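Local coordinates for periplasmic divalent cation tolerance protein (Thermotoga maritima, PDB 1O5J), which is probably involved in resistance toward heavy metals as a homotrimeric member of the CutA family, at residues Met105-Leu108 / Arg109-Leu113. Residues are numbered along the deposited sequence; the frame is centred on the assembly and turned at random.
Sequences MNWL and RESVL
Trp107 O is gripped twice by Ser111, one turn further along the C-terminal helix 102-112, which follows the last strand of the ferredoxin-like fold of this CutA subunit. Ser111 N donates the regular i+4 helical bond at 3.0 Å to Trp107 O, while Ser111 OG donates a hydrogen bond to Trp107 O at 2.8 Å from the opposite face of the carbonyl plane. With OG beside its own backbone N (chi1 -62°), the hydroxyl folds back along the helix, and Ser111 OG also sits over the centre of the Trp107 indole, 3.4 Å from Trp107 CE2. Ala40 packs against both side chains, and Tyr51 of a second subunit packs on Trp107, which brings the Trp107 ring into the trimer interface. The next bond, Val112 N to Leu108 O, is weak, at 3.4 Å. Asn106 and Arg109 run side by side on another side of the helix. A bend at chi3 (53°) curls the arginine back so that Arg109 NH2 donates to Asn106 OD1 at 2.8 Å, from above the amide plane; the two flat groups are turned 67° apart. Met105 crosses the arginine at about a right angle, its CG 4.0 Å from Arg109 NH1.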
# COMPACT_ATOMS: atom_id res chain seq x y z
N MSE A 105 12.10 13.43 -3.96
CA MSE A 105 11.13 14.54 -3.88
C MSE A 105 11.42 15.60 -4.95
O MSE A 105 10.50 16.18 -5.50
CB MSE A 105 11.18 15.16 -2.48
CG MSE A 105 10.15 16.29 -2.23
SE MSE A 105 8.25 15.67 -2.19
CE MSE A 105 8.34 14.39 -1.07
N ASN A 106 12.70 15.85 -5.23
CA ASN A 106 13.09 16.84 -6.21
C ASN A 106 12.66 16.40 -7.60
O ASN A 106 12.16 17.20 -8.39
CB ASN A 106 14.62 17.08 -6.18
CG ASN A 106 15.07 17.79 -4.93
OD1 ASN A 106 14.26 18.40 -4.24
ND2 ASN A 106 16.39 17.72 -4.63
N TRP A 107 12.84 15.12 -7.88
CA TRP A 107 12.45 14.53 -9.14
C TRP A 107 10.92 14.51 -9.28
O TRP A 107 10.42 14.79 -10.36
CB TRP A 107 13.02 13.10 -9.23
CG TRP A 107 12.59 12.35 -10.42
CD1 TRP A 107 13.20 12.35 -11.61
CD2 TRP A 107 11.45 11.47 -10.55
NE1 TRP A 107 12.53 11.54 -12.49
CE2 TRP A 107 11.44 11.00 -11.87
CE3 TRP A 107 10.42 11.07 -9.70
CZ2 TRP A 107 10.47 10.13 -12.35
CZ3 TRP A 107 9.45 10.24 -10.17
CH2 TRP A 107 9.48 9.76 -11.49
N LEU A 108 10.20 14.18 -8.20
CA LEU A 108 8.72 14.27 -8.19
C LEU A 108 8.22 15.64 -8.62
O LEU A 108 7.35 15.78 -9.48
CB LEU A 108 8.12 13.96 -6.80
CG LEU A 108 8.07 12.49 -6.35
CD1 LEU A 108 7.72 12.36 -4.83
CD2 LEU A 108 7.04 11.71 -7.19
N ARG A 109 8.77 16.66 -7.99
CA ARG A 109 8.36 18.01 -8.25
C ARG A 109 8.60 18.39 -9.70
O ARG A 109 7.72 18.95 -10.35
CB ARG A 109 9.13 18.95 -7.34
CG ARG A 109 8.62 20.36 -7.39
CD ARG A 109 9.13 21.17 -6.26
NE ARG A 109 10.58 21.07 -6.17
CZ ARG A 109 11.26 20.41 -5.24
NH1 ARG A 109 10.66 19.75 -4.25
NH2 ARG A 109 12.59 20.42 -5.30
N GLU A 110 9.80 18.10 -10.19
CA GLU A 110 10.15 18.37 -11.59
C GLU A 110 9.23 17.64 -12.59
O GLU A 110 8.88 18.19 -13.63
CB GLU A 110 11.61 17.97 -11.84
CG GLU A 110 12.61 18.75 -10.99
CD GLU A 110 14.01 18.12 -10.95
OE1 GLU A 110 14.20 16.93 -11.35
OE2 GLU A 110 14.94 18.84 -10.50
N SER A 111 8.82 16.41 -12.25
CA SER A 111 8.03 15.56 -13.15
C SER A 111 6.61 16.03 -13.34
O SER A 111 5.95 15.56 -14.26
CB SER A 111 7.98 14.12 -12.64
OG SER A 111 9.28 13.54 -12.59
N VAL A 112 6.10 16.89 -12.45
CA VAL A 112 4.72 17.38 -12.56
C VAL A 112 4.64 18.87 -12.85
O VAL A 112 3.54 19.38 -13.06
CB VAL A 112 3.85 17.04 -11.33
CG1 VAL A 112 3.70 15.54 -11.16
CG2 VAL A 112 4.39 17.68 -10.05
N LEU A 113 5.77 19.56 -12.87
CA LEU A 113 5.80 20.97 -13.27
C LEU A 113 5.19 21.14 -14.68
O LEU A 113 4.90 22.27 -15.13
CB LEU A 113 7.23 21.53 -13.24
CG LEU A 113 7.43 22.97 -13.71
CD1 LEU A 113 6.55 23.99 -12.95
CD2 LEU A 113 8.89 23.37 -13.63
OXT LEU A 113 4.97 20.15 -15.40